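Local coordinates for glycoside hydrolase YxiA (Bacillus licheniformis, PDB 3LV4), which probably hydrolyses glycosidic bonds in L-arabinan, as a calcium-binding family 43 glycoside hydrolase resembling endo-1,5-alpha-L-arabinosidases, at residues A[199-204]-A[227-232]; A[214-219]-A[241-246]; A[262-267]-A[364-369]; A[273-278]-A[287-292]. One frame throughout, in Å; residues are numbered along the deposited sequence.

Interaction 1: residues A[199-204]-A[227-232]; sequences RIEGAY and GGYNIR
In the predicted active site of this family 43 enzyme, E201, the probable proton donor, is met by Y229, whose OH donates to E201 OE2 over 2.6 Å. The hydroxyl arrives on the anti side of the carboxylate, 24° out of its plane; OE2 in turn lies at the edge of the phenol ring, and the two planes stand 85° apart. CG of E201 sits between the backbone N and the carbonyl carbon (chi1 67°), and the chain beyond runs extended to the tip of Y229. The other oxygen, OE1, is bonded to S165. Strands 200-208 and 230-236 belong to one blade of the five-bladed beta-propeller and flank strand 213-220, so the pair reaches across the strand between them; Y229 rests on S219 there. Without the E201 carboxylate, as with an alanine here, Y229 OH is likely to lose its acceptor and the phenol to be less fixed. At the loop end, R199 NH2 lies 3.2 Å from G227 O, while its salt bridge goes to D264. N230 bridges the turn and the second strand: ND2 donates to G228 O at 2.8 Å, and OD1 takes R232 NE in the carbonyl plane at 2.8 Å, which fixes the rotation of the amide.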
loop_
_atom_site.group_PDB
_atom_site.type_symbol
_atom_site.label_atom_id
_atom_site.label_comp_id
_atom_site.label_asym_id
_atom_site.label_seq_id
_atom_site.Cartn_x
_atom_site.Cartn_y
_atom_site.Cartn_z
ATOM N N ARG A 199 -5.777 5.571 12.969
ATOM C CA ARG A 199 -5.524 4.265 12.377
ATOM C C ARG A 199 -4.959 4.463 10.981
ATOM O O ARG A 199 -5.669 4.330 9.985
ATOM C CB ARG A 199 -6.783 3.397 12.382
ATOM C CG ARG A 199 -7.267 3.116 13.814
ATOM C CD ARG A 199 -7.984 1.772 13.935
ATOM N NE ARG A 199 -9.237 1.761 13.186
ATOM C CZ ARG A 199 -9.956 0.665 12.962
ATOM N NH1 ARG A 199 -9.536 -0.510 13.423
ATOM N NH2 ARG A 199 -11.088 0.741 12.276
ATOM N N ILE A 200 -3.674 4.812 10.941
ATOM C CA ILE A 200 -2.941 5.040 9.700
ATOM C C ILE A 200 -1.569 4.398 9.849
ATOM O O ILE A 200 -0.865 4.662 10.824
ATOM C CB ILE A 200 -2.755 6.546 9.415
ATOM C CG1 ILE A 200 -4.104 7.278 9.486
ATOM C CG2 ILE A 200 -2.075 6.748 8.056
ATOM C CD1 ILE A 200 -4.027 8.787 9.247
ATOM N N GLU A 201 -1.195 3.548 8.896
ATOM C CA GLU A 201 0.086 2.843 8.963
ATOM C C GLU A 201 0.493 2.390 7.566
ATOM O O GLU A 201 -0.211 2.674 6.594
ATOM C CB GLU A 201 -0.010 1.636 9.909
ATOM C CG GLU A 201 -0.925 0.513 9.411
ATOM C CD GLU A 201 -1.086 -0.613 10.426
ATOM O OE1 GLU A 201 -0.531 -0.504 11.546
ATOM O OE2 GLU A 201 -1.776 -1.609 10.106
ATOM N N GLY A 202 1.633 1.706 7.455
ATOM C CA GLY A 202 2.030 1.132 6.180
ATOM C C GLY A 202 2.313 2.142 5.081
ATOM O O GLY A 202 1.908 1.942 3.929
ATOM N N ALA A 203 3.009 3.226 5.429
ATOM C CA ALA A 203 3.414 4.230 4.448
ATOM C C ALA A 203 4.304 3.656 3.341
ATOM O O ALA A 203 5.136 2.773 3.576
ATOM C CB ALA A 203 4.131 5.390 5.138
ATOM N N TYR A 204 4.137 4.169 2.132
ATOM C CA TYR A 204 5.001 3.779 1.033
ATOM C C TYR A 204 5.034 4.920 0.026
ATOM O O TYR A 204 3.981 5.403 -0.388
ATOM C CB TYR A 204 4.495 2.490 0.366
ATOM C CG TYR A 204 5.583 1.811 -0.433
ATOM C CD1 TYR A 204 5.808 2.144 -1.761
ATOM C CD2 TYR A 204 6.415 0.863 0.159
ATOM C CE1 TYR A 204 6.818 1.543 -2.484
ATOM C CE2 TYR A 204 7.431 0.260 -0.554
ATOM C CZ TYR A 204 7.629 0.603 -1.875
ATOM O OH TYR A 204 8.645 0.001 -2.585
ATOM N N GLY A 227 -11.621 -4.752 10.430
ATOM C CA GLY A 227 -10.941 -3.480 10.612
ATOM C C GLY A 227 -11.159 -2.409 9.543
ATOM O O GLY A 227 -10.812 -1.248 9.746
ATOM N N GLY A 228 -11.723 -2.784 8.400
ATOM C CA GLY A 228 -11.947 -1.816 7.338
ATOM C C GLY A 228 -10.659 -1.293 6.712
ATOM O O GLY A 228 -10.605 -0.147 6.259
ATOM N N TYR A 229 -9.620 -2.121 6.682
ATOM C CA TYR A 229 -8.336 -1.718 6.091
ATOM C C TYR A 229 -8.572 -1.246 4.673
ATOM O O TYR A 229 -9.250 -1.924 3.895
ATOM C CB TYR A 229 -7.408 -2.921 6.013
ATOM C CG TYR A 229 -5.970 -2.717 6.430
ATOM C CD1 TYR A 229 -5.604 -1.770 7.390
ATOM C CD2 TYR A 229 -4.973 -3.527 5.899
ATOM C CE1 TYR A 229 -4.264 -1.629 7.781
ATOM C CE2 TYR A 229 -3.657 -3.397 6.282
ATOM C CZ TYR A 229 -3.302 -2.457 7.219
ATOM O OH TYR A 229 -1.975 -2.375 7.580
ATOM N N ASN A 230 -8.012 -0.095 4.328
ATOM C CA ASN A 230 -8.127 0.400 2.968
ATOM C C ASN A 230 -6.935 1.258 2.581
ATOM O O ASN A 230 -6.436 2.051 3.385
ATOM C CB ASN A 230 -9.467 1.137 2.740
ATOM C CG ASN A 230 -9.613 2.382 3.594
ATOM O OD1 ASN A 230 -9.596 3.504 3.081
ATOM N ND2 ASN A 230 -9.771 2.195 4.902
ATOM N N ILE A 231 -6.480 1.077 1.346
ATOM C CA ILE A 231 -5.329 1.804 0.828
ATOM C C ILE A 231 -5.757 3.181 0.351
ATOM O O ILE A 231 -6.735 3.318 -0.385
ATOM C CB ILE A 231 -4.655 1.040 -0.333
ATOM C CG1 ILE A 231 -4.027 -0.257 0.191
ATOM C CG2 ILE A 231 -3.605 1.919 -1.019
ATOM C CD1 ILE A 231 -3.675 -1.276 -0.896
ATOM N N ARG A 232 -5.030 4.200 0.793
ATOM C CA ARG A 232 -5.290 5.564 0.370
ATOM C C ARG A 232 -3.996 6.166 -0.134
ATOM O O ARG A 232 -2.902 5.664 0.159
ATOM C CB ARG A 232 -5.853 6.405 1.521
ATOM C CG ARG A 232 -7.109 5.816 2.147
ATOM C CD ARG A 232 -7.984 6.855 2.849
ATOM N NE ARG A 232 -9.219 6.229 3.322
ATOM C CZ ARG A 232 -10.306 6.889 3.715
ATOM N NH1 ARG A 232 -10.313 8.221 3.731
ATOM N NH2 ARG A 232 -11.383 6.211 4.111
#

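Interaction 2: residues A[214-219]-A[241-246]; sequences YYLYMS and GPYYDA
L216 and Y243 make the main contact, a CH-pi interaction. CB of L216 stands over one face of the Y243 ring, 3.7 Å from the ring centroid and 22° off the normal, displaced toward the CD2-CE2 rim, where it comes within 3.5 Å of Y243 CE2. With L216 CG anti to the backbone N (chi1 172°), the branch continues over the same ring, and CD2 of L216 reaches 3.9 Å from Y243 CG. The two side chains cross at about a right angle, leucine over tyrosine. A looser apolar contact is Y214 CB with Y243 CE2, 4.4 Å; the Y214 ring then leads away, its hydroxyl bonded to Q155 N. Among the polar atoms, Y214 O approaches the ring edge, 3.5 Å from Y243 CE2, and the phenol OH of Y243, 3.5 Å from Y214 CB, is hydrogen-bonded to P239 O, which holds the far end of the ring. Segment 241-246, entered through a cis peptide before P242, is part of the loop that follows strand 230-236. It folds back so that Y243 lies against one propeller blade, touching I205 of strand 200-208 and S236 of strand 230-236 as well as L216 of strand 213-220 between them.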
loop_
_atom_site.group_PDB
_atom_site.type_symbol
_atom_site.label_atom_id
_atom_site.label_comp_id
_atom_site.label_asym_id
_atom_site.label_seq_id
_atom_site.Cartn_x
_atom_site.Cartn_y
_atom_site.Cartn_z
ATOM N N TYR A 214 5.546 12.567 -6.180
ATOM C CA TYR A 214 5.720 11.482 -5.231
ATOM C C TYR A 214 4.338 11.134 -4.677
ATOM O O TYR A 214 3.575 12.021 -4.278
ATOM C CB TYR A 214 6.655 11.891 -4.087
ATOM C CG TYR A 214 8.065 12.155 -4.551
ATOM C CD1 TYR A 214 8.429 13.402 -5.053
ATOM C CD2 TYR A 214 9.027 11.158 -4.501
ATOM C CE1 TYR A 214 9.707 13.652 -5.486
ATOM C CE2 TYR A 214 10.319 11.393 -4.936
ATOM C CZ TYR A 214 10.653 12.644 -5.428
ATOM O OH TYR A 214 11.931 12.890 -5.866
ATOM N N TYR A 215 4.011 9.846 -4.678
ATOM C CA TYR A 215 2.749 9.377 -4.108
ATOM C C TYR A 215 2.955 8.697 -2.770
ATOM O O TYR A 215 3.693 7.711 -2.664
ATOM C CB TYR A 215 2.020 8.442 -5.081
ATOM C CG TYR A 215 1.680 9.146 -6.365
ATOM C CD1 TYR A 215 0.464 9.802 -6.521
ATOM C CD2 TYR A 215 2.594 9.190 -7.413
ATOM C CE1 TYR A 215 0.162 10.472 -7.697
ATOM C CE2 TYR A 215 2.302 9.862 -8.589
ATOM C CZ TYR A 215 1.087 10.495 -8.726
ATOM O OH TYR A 215 0.805 11.156 -9.895
ATOM N N LEU A 216 2.296 9.240 -1.750
ATOM C CA LEU A 216 2.307 8.641 -0.423
ATOM C C LEU A 216 1.133 7.682 -0.296
ATOM O O LEU A 216 -0.017 8.111 -0.147
ATOM C CB LEU A 216 2.217 9.726 0.647
ATOM C CG LEU A 216 2.021 9.271 2.095
ATOM C CD1 LEU A 216 3.216 8.427 2.567
ATOM C CD2 LEU A 216 1.833 10.500 2.983
ATOM N N TYR A 217 1.424 6.386 -0.391
ATOM C CA TYR A 217 0.439 5.354 -0.119
ATOM C C TYR A 217 0.424 5.082 1.373
ATOM O O TYR A 217 1.447 5.217 2.047
ATOM C CB TYR A 217 0.768 4.067 -0.884
ATOM C CG TYR A 217 0.629 4.215 -2.377
ATOM C CD1 TYR A 217 1.698 4.641 -3.157
ATOM C CD2 TYR A 217 -0.576 3.937 -3.009
ATOM C CE1 TYR A 217 1.572 4.772 -4.526
ATOM C CE2 TYR A 217 -0.715 4.070 -4.374
ATOM C CZ TYR A 217 0.357 4.490 -5.126
ATOM O OH TYR A 217 0.212 4.622 -6.480
HETATM N N MSE A 218 -0.744 4.712 1.886
HETATM C CA MSE A 218 -0.895 4.397 3.293
HETATM C C MSE A 218 -2.155 3.580 3.494
HETATM O O MSE A 218 -3.031 3.542 2.625
HETATM C CB MSE A 218 -0.945 5.677 4.125
HETATM C CG MSE A 218 -1.894 6.697 3.595
HETATM SE SE MSE A 218 -1.470 8.499 4.240
HETATM C CE MSE A 218 -2.373 9.485 2.802
ATOM N N SER A 219 -2.233 2.900 4.627
ATOM C CA SER A 219 -3.410 2.102 4.943
ATOM C C SER A 219 -4.157 2.748 6.091
ATOM O O SER A 219 -3.561 3.085 7.118
ATOM C CB SER A 219 -3.015 0.658 5.283
ATOM O OG SER A 219 -2.493 0.021 4.127
ATOM N N GLY A 241 7.040 15.827 1.356
ATOM C CA GLY A 241 5.819 16.610 1.453
ATOM C C GLY A 241 6.026 18.099 1.253
ATOM O O GLY A 241 7.103 18.539 0.840
ATOM N N PRO A 242 4.996 18.901 1.549
ATOM C CA PRO A 242 3.699 18.491 2.109
ATOM C C PRO A 242 2.854 17.679 1.138
ATOM O O PRO A 242 2.842 17.953 -0.068
ATOM C CB PRO A 242 3.008 19.827 2.401
ATOM C CG PRO A 242 3.652 20.796 1.445
ATOM C CD PRO A 242 5.077 20.359 1.337
ATOM N N TYR A 243 2.146 16.695 1.683
ATOM C CA TYR A 243 1.269 15.829 0.904
ATOM C C TYR A 243 -0.172 16.309 0.972
ATOM O O TYR A 243 -0.635 16.791 2.018
ATOM C CB TYR A 243 1.380 14.370 1.380
ATOM C CG TYR A 243 2.634 13.693 0.880
ATOM C CD1 TYR A 243 3.803 13.684 1.642
ATOM C CD2 TYR A 243 2.653 13.079 -0.369
ATOM C CE1 TYR A 243 4.965 13.076 1.163
ATOM C CE2 TYR A 243 3.795 12.468 -0.853
ATOM C CZ TYR A 243 4.946 12.469 -0.086
ATOM O OH TYR A 243 6.062 11.864 -0.588
ATOM N N TYR A 244 -0.867 16.180 -0.157
ATOM C CA TYR A 244 -2.244 16.650 -0.306
ATOM C C TYR A 244 -3.082 15.574 -0.956
ATOM O O TYR A 244 -2.568 14.782 -1.758
ATOM C CB TYR A 244 -2.307 17.899 -1.201
ATOM C CG TYR A 244 -1.599 19.095 -0.617
ATOM C CD1 TYR A 244 -0.290 19.402 -0.980
ATOM C CD2 TYR A 244 -2.235 19.908 0.308
ATOM C CE1 TYR A 244 0.357 20.495 -0.436
ATOM C CE2 TYR A 244 -1.598 20.996 0.857
ATOM C CZ TYR A 244 -0.303 21.290 0.483
ATOM O OH TYR A 244 0.322 22.388 1.039
ATOM N N ASP A 245 -4.372 15.548 -0.627
ATOM C CA ASP A 245 -5.286 14.651 -1.329
ATOM C C ASP A 245 -5.890 15.366 -2.542
ATOM O O ASP A 245 -5.453 16.468 -2.894
ATOM C CB ASP A 245 -6.339 14.016 -0.389
ATOM C CG ASP A 245 -7.337 15.020 0.189
ATOM O OD1 ASP A 245 -7.457 16.155 -0.328
ATOM O OD2 ASP A 245 -8.037 14.638 1.160
ATOM N N ALA A 246 -6.865 14.750 -3.204
ATOM C CA ALA A 246 -7.345 15.319 -4.462
ATOM C C ALA A 246 -8.258 16.543 -4.282
ATOM O O ALA A 246 -8.540 17.254 -5.242
ATOM C CB ALA A 246 -8.002 14.244 -5.345
#

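Interaction 3: residues A[262-267]-A[364-369]; sequences FDDRSI and KDISAD
R265 and I366 both grip OE1 of E268, which takes a salt bridge from R265 NH2 and a hydrogen bond from I366 N. To get there the arginine chain bends at chi2 and chi3, which also brings R265 NH2 to 3.3 Å from I366 O, an oxygen lying near the guanidinium plane at its edge. One face of the guanidinium covers D264 CB, 3.6 Å above the plane and offset toward the rim. The short helix 264-267 belongs to the family 43 sequence and 364-369 to the lipocalin-like C-terminal family, so I366 probably packs where the two parts meet. Its CD1 touches D264 CG at 3.8 Å and I267 CG1 at 3.9 Å; the other branch, CG2, comes to 3.6 Å from D264 OD2. The same OD2 forms a salt bridge with R199, so one carboxylate oxygen meets both the arginine and the methyl CG2. With an alanine in place of D264, R199 would probably lose its counter-charge and a gap would open beside the methyls of I366. Just ahead, D263 is the N-cap: its OD1 accepts from S266 N at 3.1 Å, met from above the carboxylate plane.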
loop_
_atom_site.group_PDB
_atom_site.type_symbol
_atom_site.label_atom_id
_atom_site.label_comp_id
_atom_site.label_asym_id
_atom_site.label_seq_id
_atom_site.Cartn_x
_atom_site.Cartn_y
_atom_site.Cartn_z
ATOM N N PHE A 262 -8.089 5.911 18.079
ATOM C CA PHE A 262 -8.649 5.261 16.887
ATOM C C PHE A 262 -9.908 5.959 16.361
ATOM O O PHE A 262 -10.887 5.314 15.975
ATOM C CB PHE A 262 -8.929 3.786 17.186
ATOM C CG PHE A 262 -7.865 3.145 18.022
ATOM C CD1 PHE A 262 -6.531 3.289 17.678
ATOM C CD2 PHE A 262 -8.186 2.433 19.166
ATOM C CE1 PHE A 262 -5.536 2.731 18.445
ATOM C CE2 PHE A 262 -7.187 1.859 19.945
ATOM C CZ PHE A 262 -5.861 2.010 19.583
ATOM N N ASP A 263 -9.863 7.285 16.341
ATOM C CA ASP A 263 -10.985 8.094 15.892
ATOM C C ASP A 263 -11.045 8.030 14.358
ATOM O O ASP A 263 -10.424 8.837 13.670
ATOM C CB ASP A 263 -10.796 9.527 16.414
ATOM C CG ASP A 263 -11.822 10.510 15.879
ATOM O OD1 ASP A 263 -12.802 10.089 15.224
ATOM O OD2 ASP A 263 -11.640 11.723 16.134
ATOM N N ASP A 264 -11.773 7.045 13.831
ATOM C CA ASP A 264 -11.859 6.852 12.379
ATOM C C ASP A 264 -12.684 7.954 11.720
ATOM O O ASP A 264 -12.439 8.324 10.570
ATOM C CB ASP A 264 -12.513 5.509 12.025
ATOM C CG ASP A 264 -11.598 4.307 12.234
ATOM O OD1 ASP A 264 -10.383 4.458 12.495
ATOM O OD2 ASP A 264 -12.127 3.183 12.122
ATOM N N ARG A 265 -13.692 8.451 12.430
ATOM C CA ARG A 265 -14.571 9.465 11.852
ATOM C C ARG A 265 -13.801 10.732 11.473
ATOM O O ARG A 265 -14.112 11.385 10.479
ATOM C CB ARG A 265 -15.696 9.810 12.826
ATOM C CG ARG A 265 -17.075 9.309 12.407
ATOM C CD ARG A 265 -17.230 7.796 12.504
ATOM N NE ARG A 265 -16.690 7.066 11.351
ATOM C CZ ARG A 265 -16.309 5.793 11.411
ATOM N NH1 ARG A 265 -16.411 5.138 12.562
ATOM N NH2 ARG A 265 -15.820 5.175 10.338
ATOM N N SER A 266 -12.791 11.083 12.260
ATOM C CA SER A 266 -12.054 12.314 12.003
ATOM C C SER A 266 -11.108 12.225 10.814
ATOM O O SER A 266 -10.807 13.243 10.184
ATOM C CB SER A 266 -11.276 12.751 13.244
ATOM O OG SER A 266 -12.171 13.264 14.209
ATOM N N ILE A 267 -10.637 11.020 10.511
ATOM C CA ILE A 267 -9.629 10.872 9.461
ATOM C C ILE A 267 -10.209 10.402 8.130
ATOM O O ILE A 267 -9.651 10.698 7.074
ATOM C CB ILE A 267 -8.452 9.953 9.877
ATOM C CG1 ILE A 267 -8.924 8.507 10.078
ATOM C CG2 ILE A 267 -7.746 10.493 11.142
ATOM C CD1 ILE A 267 -7.772 7.520 10.225
ATOM N N LYS A 364 -15.737 6.495 0.583
ATOM C CA LYS A 364 -14.624 7.198 1.229
ATOM C C LYS A 364 -14.534 6.922 2.728
ATOM O O LYS A 364 -13.733 7.544 3.431
ATOM C CB LYS A 364 -14.674 8.711 0.944
ATOM C CG LYS A 364 -13.557 9.197 0.015
ATOM C CD LYS A 364 -12.197 9.209 0.715
ATOM C CE LYS A 364 -11.965 10.486 1.532
ATOM N NZ LYS A 364 -11.509 11.661 0.702
ATOM N N ASP A 365 -15.331 5.967 3.205
ATOM C CA ASP A 365 -15.339 5.624 4.620
ATOM C C ASP A 365 -14.249 4.620 5.000
ATOM O O ASP A 365 -13.631 3.991 4.137
ATOM C CB ASP A 365 -16.714 5.089 5.051
ATOM C CG ASP A 365 -17.235 3.948 4.150
ATOM O OD1 ASP A 365 -16.575 3.584 3.145
ATOM O OD2 ASP A 365 -18.330 3.415 4.456
ATOM N N ILE A 366 -13.999 4.506 6.299
ATOM C CA ILE A 366 -13.335 3.326 6.836
ATOM C C ILE A 366 -14.455 2.392 7.260
ATOM O O ILE A 366 -15.224 2.702 8.175
ATOM C CB ILE A 366 -12.416 3.651 8.030
ATOM C CG1 ILE A 366 -11.240 4.519 7.574
ATOM C CG2 ILE A 366 -11.891 2.352 8.659
ATOM C CD1 ILE A 366 -10.561 5.274 8.701
ATOM N N SER A 367 -14.584 1.271 6.558
ATOM C CA SER A 367 -15.707 0.367 6.772
ATOM C C SER A 367 -15.302 -1.082 6.573
ATOM O O SER A 367 -14.626 -1.411 5.607
ATOM C CB SER A 367 -16.849 0.695 5.813
ATOM O OG SER A 367 -17.837 -0.329 5.852
ATOM N N ALA A 368 -15.735 -1.945 7.486
ATOM C CA ALA A 368 -15.472 -3.375 7.369
ATOM C C ALA A 368 -16.497 -4.073 6.467
ATOM O O ALA A 368 -16.342 -5.255 6.157
ATOM C CB ALA A 368 -15.430 -4.024 8.747
ATOM N N ASP A 369 -17.529 -3.338 6.043
ATOM C CA ASP A 369 -18.584 -3.882 5.179
ATOM C C ASP A 369 -18.009 -4.394 3.860
ATOM O O ASP A 369 -17.218 -3.700 3.224
ATOM C CB ASP A 369 -19.604 -2.793 4.807
ATOM C CG ASP A 369 -20.577 -2.457 5.930
ATOM O OD1 ASP A 369 -20.446 -2.992 7.050
ATOM O OD2 ASP A 369 -21.490 -1.631 5.676
#

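Interaction 4: residues A[273-278]-A[287-292]; sequences KLMGNF and VSPGHN. With CA (calcium ion), chain C.
N277 bonds to the V287-S288 corner where two adjacent blades of the beta-propeller meet: strand 272-280 is the last strand of one and pairs further with strand 371-378, and strand 285-296 begins the next. From CB, packed against D369 O of the C-terminal part, the chain turns with CG anti to the carbonyl carbon (chi1 -60°). CG then lies 3.8 Å from V287 CA. OD1 accepts S288 N at 2.7 Å with an N-H...O angle of 151°, the donor standing 47° above the carbonyl plane. ND2, on the other side of the amide, donates to water 2 at 2.9 Å and weakly to A368 O. Water 2 passes the link on, donating to S288 OG at 2.7 Å, an oxygen that is also hydrogen-bonded to A224 O. With OD1 accepting and ND2 donating, the amide is probably held in this orientation. Beside it, the selenomethionine M275 crosses P289 obliquely and packs against the CB-CG edge of its ring: its CG is 3.9 Å from P289 CG, the extended chain brings SE to P289 CB and CG, and the bend at chi3 turns CE back onto P289 CB. Water 1 donates to both M275 O and P289 O, bridging the strands where they diverge. G276 O is buried against P289 CG at 3.8 Å without a hydrogen-bond partner. Beyond P289 the strand runs to the calcium ion, which lies in the imidazole plane of H291, 2.6 Å from NE2. Five waters and one atom from elsewhere also bind the metal; water 4 donates back to N292 O at 3.0 Å.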
loop_
_atom_site.group_PDB
_atom_site.type_symbol
_atom_site.label_atom_id
_atom_site.label_comp_id
_atom_site.label_asym_id
_atom_site.label_seq_id
_atom_site.Cartn_x
_atom_site.Cartn_y
_atom_site.Cartn_z
ATOM N N LYS A 273 -9.074 7.355 -1.410
ATOM C CA LYS A 273 -9.246 5.932 -1.093
ATOM C C LYS A 273 -9.304 5.121 -2.377
ATOM O O LYS A 273 -10.184 5.332 -3.212
ATOM C CB LYS A 273 -10.510 5.711 -0.259
ATOM C CG LYS A 273 -10.863 4.252 -0.023
ATOM C CD LYS A 273 -12.148 4.131 0.805
ATOM C CE LYS A 273 -12.562 2.678 1.040
ATOM N NZ LYS A 273 -13.917 2.595 1.677
ATOM N N LEU A 274 -8.374 4.184 -2.530
ATOM C CA LEU A 274 -8.232 3.464 -3.800
ATOM C C LEU A 274 -9.018 2.168 -3.859
ATOM O O LEU A 274 -9.378 1.707 -4.944
ATOM C CB LEU A 274 -6.763 3.152 -4.076
ATOM C CG LEU A 274 -5.890 4.388 -4.272
ATOM C CD1 LEU A 274 -4.436 3.974 -4.513
ATOM C CD2 LEU A 274 -6.440 5.222 -5.435
HETATM N N MSE A 275 -9.270 1.573 -2.698
HETATM C CA MSE A 275 -9.845 0.228 -2.656
HETATM C C MSE A 275 -10.265 -0.137 -1.237
HETATM O O MSE A 275 -9.486 0.039 -0.293
HETATM C CB MSE A 275 -8.820 -0.789 -3.179
HETATM C CG MSE A 275 -9.259 -2.245 -3.109
HETATM SE SE MSE A 275 -7.841 -3.466 -3.772
HETATM C CE MSE A 275 -6.286 -2.629 -2.942
ATOM N N GLY A 276 -11.500 -0.626 -1.093
ATOM C CA GLY A 276 -11.968 -1.218 0.151
ATOM C C GLY A 276 -12.442 -2.651 -0.064
ATOM O O GLY A 276 -12.063 -3.292 -1.048
ATOM N N ASN A 277 -13.277 -3.153 0.842
ATOM C CA ASN A 277 -13.792 -4.521 0.756
ATOM C C ASN A 277 -14.851 -4.609 -0.339
ATOM O O ASN A 277 -15.725 -3.742 -0.429
ATOM C CB ASN A 277 -14.456 -4.937 2.067
ATOM C CG ASN A 277 -13.523 -4.891 3.271
ATOM O OD1 ASN A 277 -12.332 -4.605 3.157
ATOM N ND2 ASN A 277 -14.080 -5.185 4.445
ATOM N N PHE A 278 -14.802 -5.655 -1.159
ATOM C CA PHE A 278 -15.724 -5.743 -2.287
ATOM C C PHE A 278 -15.861 -7.171 -2.775
ATOM O O PHE A 278 -15.025 -8.026 -2.483
ATOM C CB PHE A 278 -15.206 -4.909 -3.454
ATOM C CG PHE A 278 -14.005 -5.509 -4.117
ATOM C CD1 PHE A 278 -14.157 -6.401 -5.166
ATOM C CD2 PHE A 278 -12.721 -5.213 -3.669
ATOM C CE1 PHE A 278 -13.045 -6.984 -5.763
ATOM C CE2 PHE A 278 -11.605 -5.789 -4.273
ATOM C CZ PHE A 278 -11.771 -6.673 -5.314
ATOM N N VAL A 287 -11.211 -8.682 1.416
ATOM C CA VAL A 287 -11.532 -8.104 2.714
ATOM C C VAL A 287 -10.246 -7.528 3.298
ATOM O O VAL A 287 -9.209 -8.194 3.300
ATOM C CB VAL A 287 -12.110 -9.177 3.684
ATOM C CG1 VAL A 287 -12.251 -8.625 5.100
ATOM C CG2 VAL A 287 -13.452 -9.675 3.182
ATOM N N SER A 288 -10.315 -6.289 3.781
ATOM C CA SER A 288 -9.138 -5.581 4.295
ATOM C C SER A 288 -7.881 -5.673 3.417
ATOM O O SER A 288 -6.800 -5.994 3.906
ATOM C CB SER A 288 -8.817 -6.024 5.726
ATOM O OG SER A 288 -9.814 -5.561 6.634
ATOM N N PRO A 289 -8.011 -5.373 2.114
ATOM C CA PRO A 289 -6.791 -5.321 1.298
ATOM C C PRO A 289 -5.946 -4.117 1.728
ATOM O O PRO A 289 -6.491 -3.029 1.916
ATOM C CB PRO A 289 -7.338 -5.139 -0.125
ATOM C CG PRO A 289 -8.660 -4.438 0.072
ATOM C CD PRO A 289 -9.220 -5.025 1.342
ATOM N N GLY A 290 -4.641 -4.293 1.907
ATOM C CA GLY A 290 -3.827 -3.187 2.378
ATOM C C GLY A 290 -2.381 -3.516 2.705
ATOM O O GLY A 290 -1.844 -4.556 2.312
ATOM N N HIS A 291 -1.777 -2.613 3.471
ATOM C CA HIS A 291 -0.336 -2.533 3.650
ATOM C C HIS A 291 0.420 -2.827 2.362
ATOM O O HIS A 291 1.005 -3.894 2.195
ATOM C CB HIS A 291 0.185 -3.423 4.776
ATOM C CG HIS A 291 1.525 -2.981 5.276
ATOM N ND1 HIS A 291 1.747 -2.597 6.581
ATOM C CD2 HIS A 291 2.693 -2.782 4.621
ATOM C CE1 HIS A 291 3.003 -2.215 6.720
ATOM N NE2 HIS A 291 3.599 -2.318 5.547
ATOM N N ASN A 292 0.403 -1.863 1.457
ATOM C CA ASN A 292 0.949 -2.079 0.137
ATOM C C ASN A 292 2.385 -1.631 0.007
ATOM O O ASN A 292 2.914 -0.897 0.842
ATOM C CB ASN A 292 0.120 -1.332 -0.911
ATOM C CG ASN A 292 0.354 0.165 -0.871
ATOM O OD1 ASN A 292 -0.195 0.866 -0.018
ATOM N ND2 ASN A 292 1.179 0.663 -1.793
HETATM CA CA CA C . 5.701 -1.466 4.286
HETATM O O HOH W 1 -7.205 -1.224 -0.050
HETATM O O HOH W 2 -12.467 -5.161 6.821
HETATM O O HOH W 3 4.117 0.012 3.115
HETATM O O HOH W 4 5.041 -2.508 2.137
HETATM O O HOH W 5 5.767 0.819 5.337
HETATM O O HOH W 6 7.198 -1.472 6.250
HETATM O O HOH W 7 7.737 -0.906 3.074
#

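From the N terminus, the segments of interactions 1 and 2 alternate: 199-204, 214-219, 227-232, then 241-246. Interaction 1 closes a loop around strand 213-220, and interaction 2 closes one around strand 230-236, so the two cross within one propeller blade; backbone pairing of Y204 with Y217 and of R232 with M218 stitches them together. Interaction 3 follows in series and closes the longest loop, from helix 264-267 to the lipocalin-like part; R199 and D264 join it to interaction 1. Interaction 4 is nested inside that loop, tying this blade to the next. S219 with H291 links it to interaction 2, and K273 with D365 to interaction 3.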